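Local coordinates for uncharacterized protein (Bacillus cereus, PDB 5F2H) that is of unknown function but belongs to the alpha/beta hydrolase superfamily and probably acts as a hydrolase related to phospholipases and carboxylesterases, at residues K251-C259 with E306-S315; S201-R212 with V225-P236. All coordinates share one frame; numbering follows the deposited sequence.

Contact 1: K251-C259 with E306-S315; sequences KNIKGYVVC and EAIKYIEDKS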
loop_
_atom_site.group_PDB
_atom_site.type_symbol
_atom_site.label_atom_id
_atom_site.label_comp_id
_atom_site.label_asym_id
_atom_site.label_seq_id
_atom_site.Cartn_x
_atom_site.Cartn_y
_atom_site.Cartn_z
ATOM N N LYS B 251 13.612 -20.991 2.960
ATOM C CA LYS B 251 13.157 -19.591 3.074
ATOM C C LYS B 251 11.692 -19.382 2.658
ATOM O O LYS B 251 11.185 -18.255 2.658
ATOM C CB LYS B 251 14.069 -18.616 2.318
ATOM C CG LYS B 251 15.509 -18.582 2.816
ATOM C CD LYS B 251 15.615 -18.307 4.313
ATOM C CE LYS B 251 14.954 -17.012 4.767
ATOM N NZ LYS B 251 15.572 -15.783 4.205
ATOM N N ASN B 252 11.009 -20.472 2.320
ATOM C CA ASN B 252 9.596 -20.430 1.931
ATOM C C ASN B 252 9.291 -19.406 0.835
ATOM O O ASN B 252 8.736 -18.336 1.114
ATOM C CB ASN B 252 8.742 -20.123 3.171
ATOM C CG ASN B 252 8.985 -21.105 4.306
ATOM O OD1 ASN B 252 9.525 -22.187 4.089
ATOM N ND2 ASN B 252 8.594 -20.728 5.522
ATOM N N ILE B 253 9.660 -19.741 -0.402
ATOM C CA ILE B 253 9.436 -18.869 -1.548
ATOM C C ILE B 253 8.485 -19.557 -2.521
ATOM O O ILE B 253 8.608 -20.764 -2.760
ATOM C CB ILE B 253 10.749 -18.582 -2.299
ATOM C CG1 ILE B 253 11.813 -18.026 -1.351
ATOM C CG2 ILE B 253 10.492 -17.637 -3.463
ATOM C CD1 ILE B 253 13.141 -17.738 -2.012
ATOM N N LYS B 254 7.546 -18.797 -3.086
ATOM C CA LYS B 254 6.572 -19.347 -4.048
ATOM C C LYS B 254 7.008 -19.052 -5.482
ATOM O O LYS B 254 7.531 -17.982 -5.766
ATOM C CB LYS B 254 5.173 -18.800 -3.785
ATOM C CG LYS B 254 4.628 -19.137 -2.404
ATOM C CD LYS B 254 3.189 -18.672 -2.229
ATOM C CE LYS B 254 2.669 -18.956 -0.824
ATOM N NZ LYS B 254 1.255 -18.525 -0.633
ATOM N N GLY B 255 6.803 -20.006 -6.378
ATOM C CA GLY B 255 7.203 -19.845 -7.771
ATOM C C GLY B 255 6.063 -20.027 -8.753
ATOM O O GLY B 255 5.209 -20.900 -8.585
ATOM N N TYR B 256 6.027 -19.167 -9.765
ATOM C CA TYR B 256 4.996 -19.238 -10.774
ATOM C C TYR B 256 5.808 -19.288 -12.044
ATOM O O TYR B 256 6.550 -18.359 -12.341
ATOM C CB TYR B 256 4.106 -18.001 -10.731
ATOM C CG TYR B 256 2.805 -18.135 -11.512
ATOM C CD1 TYR B 256 2.769 -17.974 -12.894
ATOM C CD2 TYR B 256 1.602 -18.375 -10.852
ATOM C CE1 TYR B 256 1.579 -18.077 -13.596
ATOM C CE2 TYR B 256 0.411 -18.471 -11.543
ATOM C CZ TYR B 256 0.406 -18.320 -12.913
ATOM O OH TYR B 256 -0.781 -18.436 -13.593
ATOM N N VAL B 257 5.749 -20.418 -12.735
ATOM C CA VAL B 257 6.496 -20.612 -13.972
ATOM C C VAL B 257 5.525 -20.841 -15.122
ATOM O O VAL B 257 4.528 -21.558 -14.975
ATOM C CB VAL B 257 7.443 -21.813 -13.854
ATOM C CG1 VAL B 257 8.165 -22.048 -15.170
ATOM C CG2 VAL B 257 8.422 -21.583 -12.715
ATOM N N VAL B 258 5.830 -20.237 -16.264
ATOM C CA VAL B 258 4.997 -20.356 -17.417
ATOM C C VAL B 258 5.871 -20.647 -18.601
ATOM O O VAL B 258 6.947 -20.086 -18.711
ATOM C CB VAL B 258 4.271 -19.004 -17.690
ATOM C CG1 VAL B 258 3.413 -19.089 -18.956
ATOM C CG2 VAL B 258 3.411 -18.578 -16.499
ATOM N N CYS B 259 5.405 -21.498 -19.495
ATOM C CA CYS B 259 6.147 -21.803 -20.706
ATOM C C CYS B 259 5.207 -22.397 -21.730
ATOM O O CYS B 259 4.235 -23.084 -21.383
ATOM C CB CYS B 259 7.289 -22.758 -20.462
ATOM S SG CYS B 259 8.223 -23.096 -21.970
ATOM N N GLU B 306 -2.768 -13.397 -11.406
ATOM C CA GLU B 306 -2.806 -14.644 -10.619
ATOM C C GLU B 306 -1.512 -14.869 -9.853
ATOM O O GLU B 306 -1.518 -15.153 -8.671
ATOM C CB GLU B 306 -2.954 -15.901 -11.482
ATOM C CG GLU B 306 -4.306 -16.243 -12.066
ATOM C CD GLU B 306 -4.276 -17.633 -12.713
ATOM O OE1 GLU B 306 -5.346 -18.165 -13.091
ATOM O OE2 GLU B 306 -3.175 -18.232 -12.790
ATOM N N ALA B 307 -0.406 -14.807 -10.580
ATOM C CA ALA B 307 0.916 -15.016 -10.009
ATOM C C ALA B 307 1.115 -14.201 -8.748
ATOM O O ALA B 307 1.470 -14.727 -7.706
ATOM C CB ALA B 307 1.976 -14.675 -11.036
ATOM N N ILE B 308 0.864 -12.908 -8.837
ATOM C CA ILE B 308 1.029 -12.049 -7.685
ATOM C C ILE B 308 0.046 -12.426 -6.579
ATOM O O ILE B 308 0.419 -12.453 -5.403
ATOM C CB ILE B 308 0.932 -10.571 -8.084
ATOM C CG1 ILE B 308 2.114 -10.233 -8.999
ATOM C CG2 ILE B 308 0.959 -9.674 -6.851
ATOM C CD1 ILE B 308 2.188 -8.784 -9.420
ATOM N N LYS B 309 -1.202 -12.710 -6.950
ATOM C CA LYS B 309 -2.213 -13.113 -5.964
ATOM C C LYS B 309 -1.656 -14.288 -5.216
ATOM O O LYS B 309 -1.522 -14.258 -4.004
ATOM C CB LYS B 309 -3.547 -13.499 -6.613
ATOM C CG LYS B 309 -4.389 -12.337 -7.124
ATOM C CD LYS B 309 -5.554 -12.817 -7.979
ATOM C CE LYS B 309 -6.465 -13.822 -7.284
ATOM N NZ LYS B 309 -7.522 -14.289 -8.223
ATOM N N TYR B 310 -1.277 -15.297 -5.979
ATOM C CA TYR B 310 -0.692 -16.516 -5.450
ATOM C C TYR B 310 0.496 -16.247 -4.544
ATOM O O TYR B 310 0.462 -16.596 -3.369
ATOM C CB TYR B 310 -0.260 -17.403 -6.617
ATOM C CG TYR B 310 0.499 -18.646 -6.236
ATOM C CD1 TYR B 310 -0.162 -19.786 -5.788
ATOM C CD2 TYR B 310 1.878 -18.708 -6.402
ATOM C CE1 TYR B 310 0.537 -20.936 -5.468
ATOM C CE2 TYR B 310 2.588 -19.854 -6.088
ATOM C CZ TYR B 310 1.918 -20.965 -5.619
ATOM O OH TYR B 310 2.635 -22.102 -5.306
ATOM N N ILE B 311 1.511 -15.579 -5.089
ATOM C CA ILE B 311 2.749 -15.273 -4.360
ATOM C C ILE B 311 2.599 -14.617 -3.011
ATOM O O ILE B 311 3.044 -15.155 -2.001
ATOM C CB ILE B 311 3.748 -14.450 -5.215
ATOM C CG1 ILE B 311 4.283 -15.332 -6.342
ATOM C CG2 ILE B 311 4.928 -13.957 -4.373
ATOM C CD1 ILE B 311 5.251 -14.639 -7.266
ATOM N N GLU B 312 1.979 -13.461 -2.939
ATOM C CA GLU B 312 1.917 -12.906 -1.619
ATOM C C GLU B 312 0.603 -12.431 -1.051
ATOM O O GLU B 312 0.407 -12.455 0.163
ATOM C CB GLU B 312 2.664 -11.575 -1.520
ATOM C CG GLU B 312 3.011 -11.233 -0.076
ATOM C CD GLU B 312 3.932 -12.277 0.563
ATOM O OE1 GLU B 312 4.493 -13.132 -0.161
ATOM O OE2 GLU B 312 4.114 -12.240 1.795
ATOM N N ASP B 313 -0.308 -12.068 -1.949
ATOM C CA ASP B 313 -1.726 -11.836 -1.665
ATOM C C ASP B 313 -2.193 -13.033 -0.804
ATOM O O ASP B 313 -2.665 -12.832 0.323
ATOM C CB ASP B 313 -2.450 -11.532 -2.986
ATOM C CG ASP B 313 -3.918 -11.209 -2.815
ATOM O OD1 ASP B 313 -4.391 -11.068 -1.672
ATOM O OD2 ASP B 313 -4.597 -11.063 -3.850
ATOM N N LYS B 314 -2.036 -14.266 -1.296
ATOM C CA LYS B 314 -2.586 -15.429 -0.590
ATOM C C LYS B 314 -2.089 -15.463 0.856
ATOM O O LYS B 314 -2.890 -15.439 1.793
ATOM C CB LYS B 314 -2.232 -16.762 -1.262
ATOM C CG LYS B 314 -2.802 -17.946 -0.484
ATOM C CD LYS B 314 -2.385 -19.313 -0.996
ATOM C CE LYS B 314 -2.931 -20.391 -0.067
ATOM N NZ LYS B 314 -2.518 -21.770 -0.443
ATOM N N SER B 315 -0.770 -15.524 1.026
ATOM C CA SER B 315 -0.162 -15.574 2.353
ATOM C C SER B 315 1.084 -14.689 2.426
ATOM O O SER B 315 2.116 -15.079 2.976
ATOM C CB SER B 315 0.185 -17.024 2.698
ATOM O OG SER B 315 1.071 -17.568 1.737
#
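The Tyr256 ring lies with one face over Ala307, whose CB stands 3.8 Å from the ring centroid and 18° off its normal, a CH-pi contact near the rim. At the edge of the same ring, Glu306 OE2 lies in the ring plane and accepts a hydrogen bond from Tyr256 OH at 2.5 Å, with the hydroxyl nearly in line with the C-O bond; carboxylate and ring planes are turned 74° apart. Lys254 CD lies over one face of the Tyr310 ring, offset toward the rim, while Lys254 CB meets the ring atom Tyr310 CE2 at 3.6 Å. Extended beyond CG, the lysine runs past this ring toward Ser315. There Lys254 NZ donates to Ser315 OG at 2.6 Å and, weakly, to Tyr310 O at 3.4 Å. Strand 254-259 and helix 306-313 run nearly antiparallel, so Tyr256 meets the earlier helical turn and Lys254 the later one. Polar bonds thus finish both ends of an otherwise apolar seam, and the oxygens of Ser315 and, weakly, Tyr310 would probably help to balance the lysine's positive charge.

Contact 2: S201-R212 with V225-P236; sequences SVIIGGFSAGAR and VDGFIFMAPWLP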
loop_
_atom_site.group_PDB
_atom_site.type_symbol
_atom_site.label_atom_id
_atom_site.label_comp_id
_atom_site.label_asym_id
_atom_site.label_seq_id
_atom_site.Cartn_x
_atom_site.Cartn_y
_atom_site.Cartn_z
ATOM N N SER B 201 7.328 -6.395 0.421
ATOM C CA SER B 201 7.300 -7.499 -0.536
ATOM C C SER B 201 8.196 -7.292 -1.752
ATOM O O SER B 201 8.287 -6.183 -2.274
ATOM C CB SER B 201 5.862 -7.745 -1.008
ATOM O OG SER B 201 5.803 -8.805 -1.956
ATOM N N VAL B 202 8.839 -8.374 -2.207
ATOM C CA VAL B 202 9.714 -8.337 -3.393
ATOM C C VAL B 202 9.539 -9.596 -4.267
ATOM O O VAL B 202 9.696 -10.722 -3.802
ATOM C CB VAL B 202 11.193 -8.196 -3.020
ATOM C CG1 VAL B 202 12.053 -8.148 -4.275
ATOM C CG2 VAL B 202 11.409 -6.949 -2.183
ATOM N N ILE B 203 9.202 -9.391 -5.532
ATOM C CA ILE B 203 9.007 -10.477 -6.473
ATOM C C ILE B 203 9.937 -10.234 -7.638
ATOM O O ILE B 203 9.987 -9.110 -8.144
ATOM C CB ILE B 203 7.564 -10.466 -7.028
ATOM C CG1 ILE B 203 6.550 -10.644 -5.891
ATOM C CG2 ILE B 203 7.391 -11.534 -8.106
ATOM C CD1 ILE B 203 5.099 -10.626 -6.335
ATOM N N ILE B 204 10.656 -11.259 -8.089
ATOM C CA ILE B 204 11.528 -11.066 -9.239
ATOM C C ILE B 204 11.037 -11.928 -10.386
ATOM O O ILE B 204 10.692 -13.077 -10.199
ATOM C CB ILE B 204 13.016 -11.290 -8.965
ATOM C CG1 ILE B 204 13.817 -10.914 -10.213
ATOM C CG2 ILE B 204 13.279 -12.732 -8.570
ATOM C CD1 ILE B 204 15.312 -10.878 -10.013
ATOM N N GLY B 205 10.928 -11.315 -11.558
ATOM C CA GLY B 205 10.471 -11.977 -12.757
ATOM C C GLY B 205 11.552 -11.907 -13.814
ATOM O O GLY B 205 12.476 -11.077 -13.735
ATOM N N GLY B 206 11.433 -12.760 -14.830
ATOM C CA GLY B 206 12.406 -12.779 -15.926
ATOM C C GLY B 206 11.906 -13.567 -17.120
ATOM O O GLY B 206 10.940 -14.331 -17.004
ATOM N N PHE B 207 12.603 -13.415 -18.241
ATOM C CA PHE B 207 12.280 -14.082 -19.488
ATOM C C PHE B 207 13.585 -14.707 -20.034
ATOM O O PHE B 207 14.584 -14.001 -20.185
ATOM C CB PHE B 207 11.658 -13.019 -20.437
ATOM C CG PHE B 207 11.359 -13.517 -21.809
ATOM C CD1 PHE B 207 10.224 -14.268 -22.054
ATOM C CD2 PHE B 207 12.222 -13.265 -22.845
ATOM C CE1 PHE B 207 9.978 -14.803 -23.302
ATOM C CE2 PHE B 207 11.961 -13.759 -24.115
ATOM C CZ PHE B 207 10.839 -14.530 -24.345
ATOM N N SER B 208 13.588 -16.020 -20.307
ATOM C CA SER B 208 14.786 -16.759 -20.799
ATOM C C SER B 208 15.991 -16.493 -19.897
ATOM O O SER B 208 15.856 -16.522 -18.677
ATOM C CB SER B 208 15.139 -16.386 -22.243
ATOM O OG SER B 208 14.132 -16.782 -23.141
ATOM N N ALA B 209 17.131 -16.158 -20.509
ATOM C CA ALA B 209 18.361 -15.839 -19.817
ATOM C C ALA B 209 18.127 -14.865 -18.718
ATOM O O ALA B 209 18.886 -14.790 -17.778
ATOM C CB ALA B 209 19.379 -15.237 -20.784
ATOM N N GLY B 210 17.105 -14.047 -18.850
ATOM C CA GLY B 210 16.833 -13.083 -17.813
ATOM C C GLY B 210 16.453 -13.854 -16.591
ATOM O O GLY B 210 16.976 -13.631 -15.513
ATOM N N ALA B 211 15.556 -14.806 -16.776
ATOM C CA ALA B 211 15.106 -15.618 -15.662
ATOM C C ALA B 211 16.290 -16.411 -15.064
ATOM O O ALA B 211 16.306 -16.648 -13.861
ATOM C CB ALA B 211 13.960 -16.530 -16.088
ATOM N N ARG B 212 17.287 -16.758 -15.888
ATOM C CA ARG B 212 18.456 -17.509 -15.424
ATOM C C ARG B 212 19.223 -16.754 -14.349
ATOM O O ARG B 212 19.415 -17.281 -13.239
ATOM C CB ARG B 212 19.423 -17.876 -16.567
ATOM C CG ARG B 212 20.499 -18.844 -16.050
ATOM C CD ARG B 212 21.472 -19.620 -16.959
ATOM N NE ARG B 212 22.432 -18.879 -17.751
ATOM C CZ ARG B 212 23.566 -19.398 -18.240
ATOM N NH1 ARG B 212 24.012 -20.613 -17.881
ATOM N NH2 ARG B 212 24.360 -18.625 -18.970
ATOM N N VAL B 225 13.846 -12.393 -1.841
ATOM C CA VAL B 225 12.620 -12.365 -2.624
ATOM C C VAL B 225 11.512 -13.211 -2.034
ATOM O O VAL B 225 11.754 -14.268 -1.491
ATOM C CB VAL B 225 12.939 -12.889 -4.033
ATOM C CG1 VAL B 225 11.719 -13.321 -4.790
ATOM C CG2 VAL B 225 13.720 -11.860 -4.820
ATOM N N ASP B 226 10.282 -12.736 -2.155
ATOM C CA ASP B 226 9.113 -13.453 -1.650
ATOM C C ASP B 226 8.575 -14.456 -2.667
ATOM O O ASP B 226 7.879 -15.386 -2.301
ATOM C CB ASP B 226 8.005 -12.474 -1.244
ATOM C CG ASP B 226 8.422 -11.566 -0.094
ATOM O OD1 ASP B 226 9.637 -11.485 0.209
ATOM O OD2 ASP B 226 7.529 -10.919 0.499
ATOM N N GLY B 227 8.822 -14.216 -3.951
ATOM C CA GLY B 227 8.367 -15.120 -5.005
ATOM C C GLY B 227 9.061 -14.822 -6.317
ATOM O O GLY B 227 9.768 -13.842 -6.428
ATOM N N PHE B 228 8.871 -15.659 -7.326
ATOM C CA PHE B 228 9.523 -15.405 -8.609
ATOM C C PHE B 228 8.597 -15.838 -9.725
ATOM O O PHE B 228 7.928 -16.872 -9.625
ATOM C CB PHE B 228 10.860 -16.141 -8.696
ATOM C CG PHE B 228 10.725 -17.633 -8.690
ATOM C CD1 PHE B 228 10.591 -18.328 -7.508
ATOM C CD2 PHE B 228 10.730 -18.334 -9.864
ATOM C CE1 PHE B 228 10.486 -19.715 -7.496
ATOM C CE2 PHE B 228 10.626 -19.723 -9.868
ATOM C CZ PHE B 228 10.504 -20.418 -8.681
ATOM N N ILE B 229 8.611 -15.085 -10.813
ATOM C CA ILE B 229 7.726 -15.379 -11.946
ATOM C C ILE B 229 8.496 -15.525 -13.252
ATOM O O ILE B 229 8.779 -14.525 -13.908
ATOM C CB ILE B 229 6.684 -14.246 -12.108
ATOM C CG1 ILE B 229 5.969 -13.968 -10.779
ATOM C CG2 ILE B 229 5.670 -14.596 -13.189
ATOM C CD1 ILE B 229 5.027 -12.796 -10.839
ATOM N N PHE B 230 8.794 -16.759 -13.658
ATOM C CA PHE B 230 9.551 -16.958 -14.882
ATOM C C PHE B 230 8.727 -17.294 -16.101
ATOM O O PHE B 230 7.733 -18.011 -16.020
ATOM C CB PHE B 230 10.622 -18.013 -14.714
ATOM C CG PHE B 230 11.548 -17.761 -13.564
ATOM C CD1 PHE B 230 12.047 -16.488 -13.313
ATOM C CD2 PHE B 230 12.128 -18.839 -12.902
ATOM C CE1 PHE B 230 12.975 -16.280 -12.299
ATOM C CE2 PHE B 230 13.059 -18.639 -11.905
ATOM C CZ PHE B 230 13.477 -17.360 -11.596
HETATM N N MSE B 231 9.168 -16.763 -17.238
HETATM C CA MSE B 231 8.501 -16.965 -18.521
HETATM C C MSE B 231 9.534 -17.585 -19.407
HETATM O O MSE B 231 10.607 -17.003 -19.640
HETATM C CB MSE B 231 8.047 -15.603 -19.056
HETATM C CG MSE B 231 7.435 -15.652 -20.457
HETATM SE SE MSE B 231 5.671 -16.540 -20.470
HETATM C CE MSE B 231 6.201 -18.044 -21.640
ATOM N N ALA B 232 9.263 -18.806 -19.849
ATOM C CA ALA B 232 10.191 -19.512 -20.726
ATOM C C ALA B 232 11.648 -19.421 -20.262
ATOM O O ALA B 232 12.552 -19.176 -21.063
ATOM C CB ALA B 232 10.061 -18.950 -22.131
ATOM N N PRO B 233 11.883 -19.625 -18.968
ATOM C CA PRO B 233 13.245 -19.563 -18.431
ATOM C C PRO B 233 14.228 -20.510 -19.109
ATOM O O PRO B 233 13.854 -21.624 -19.511
ATOM C CB PRO B 233 13.071 -19.995 -16.979
ATOM C CG PRO B 233 11.856 -20.853 -16.993
ATOM C CD PRO B 233 10.946 -20.276 -18.035
ATOM N N TRP B 234 15.465 -20.045 -19.256
ATOM C CA TRP B 234 16.516 -20.818 -19.877
ATOM C C TRP B 234 17.438 -21.221 -18.749
ATOM O O TRP B 234 18.178 -20.394 -18.210
ATOM C CB TRP B 234 17.220 -20.007 -20.950
ATOM C CG TRP B 234 18.267 -20.773 -21.626
ATOM C CD1 TRP B 234 18.084 -21.877 -22.426
ATOM C CD2 TRP B 234 19.644 -20.429 -21.724
ATOM N NE1 TRP B 234 19.293 -22.303 -22.931
ATOM C CE2 TRP B 234 20.269 -21.425 -22.526
ATOM C CE3 TRP B 234 20.425 -19.407 -21.184
ATOM C CZ2 TRP B 234 21.640 -21.420 -22.805
ATOM C CZ3 TRP B 234 21.801 -19.402 -21.463
ATOM C CH2 TRP B 234 22.387 -20.402 -22.271
ATOM N N LEU B 235 17.385 -22.508 -18.406
ATOM C CA LEU B 235 18.146 -23.059 -17.311
ATOM C C LEU B 235 18.899 -24.293 -17.761
ATOM O O LEU B 235 18.471 -25.413 -17.465
ATOM C CB LEU B 235 17.139 -23.430 -16.233
ATOM C CG LEU B 235 16.282 -22.216 -15.857
ATOM C CD1 LEU B 235 15.007 -22.577 -15.097
ATOM C CD2 LEU B 235 17.130 -21.196 -15.110
ATOM N N PRO B 236 20.071 -24.089 -18.399
ATOM C CA PRO B 236 20.918 -25.154 -18.943
ATOM C C PRO B 236 21.743 -25.995 -17.944
ATOM O O PRO B 236 22.212 -27.077 -18.305
ATOM C CB PRO B 236 21.856 -24.382 -19.873
ATOM C CG PRO B 236 21.999 -23.043 -19.225
ATOM C CD PRO B 236 20.790 -22.802 -18.368
#
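Ser201 sets its CA against Asp226 OD2, while its hydroxyl bonds to Tyr158. Val202 O then accepts Asp226 N at 2.7 Å, and Val202 CG1 meets Val225 CG2, the two side chains crossing at about a right angle. Ile203 lays CG2 on Ile229 CD1 at 3.8 Å. Ile204 O takes Ile229 N at 3.0 Å, and Ile204 CG2 reaches Val225 CG2. Gly206 O accepts Met231 N at 3.0 Å, keeping the parallel ladder in step. Phe207, with CG anti to its backbone N (chi1 176°), lies alongside the selenomethionine Met231 and turns its ring edge to Met231 CG. Ser208 N bonds to Met231 O at 3.2 Å, and Ser208 OG is hydrogen-bonded to His294 NE2; with positive phi (52°) inside a GFSAG sequence, this turn is consistent with a nucleophile elbow. Ala211 CB touches both Phe230 CD1 and Pro233 CB. Arg212 presents one guanidinium face to Trp234 CZ3, the planes 58° apart, and its NH1 to Pro236 CG. This beta-alpha-beta unit lies in the middle of the parallel sheet: strand 131-136 pairs with 202-207 along its other edge, helix 300-313 packs on Ile203 and Ile229, and helix 209-219 on Ile204 and Phe230.

Overall arrangement
Both contacts belong to the alpha/beta hydrolase sheet, where strands 227-231 and 254-260 are neighbours; Val258 probably pairs by its backbone with Phe230 and Ala232, and Phe228 packs on Gly255. Contact 2 is the buried one, two central strands joined by a regular parallel ladder with mostly apolar side chains, leading into the turn that carries Ser208. Contact 1 is partly buried: a strand nearer the sheet's edge meets the chain's last helix mainly through side chains, with no backbone-to-backbone bond. That helix reaches both contacts, since Ala307 CB also touches Ile229 CD1 at 3.6 Å. Backbone bonds and apolar packing hold contact 2, ring packing and side-chain hydrogen bonds contact 1.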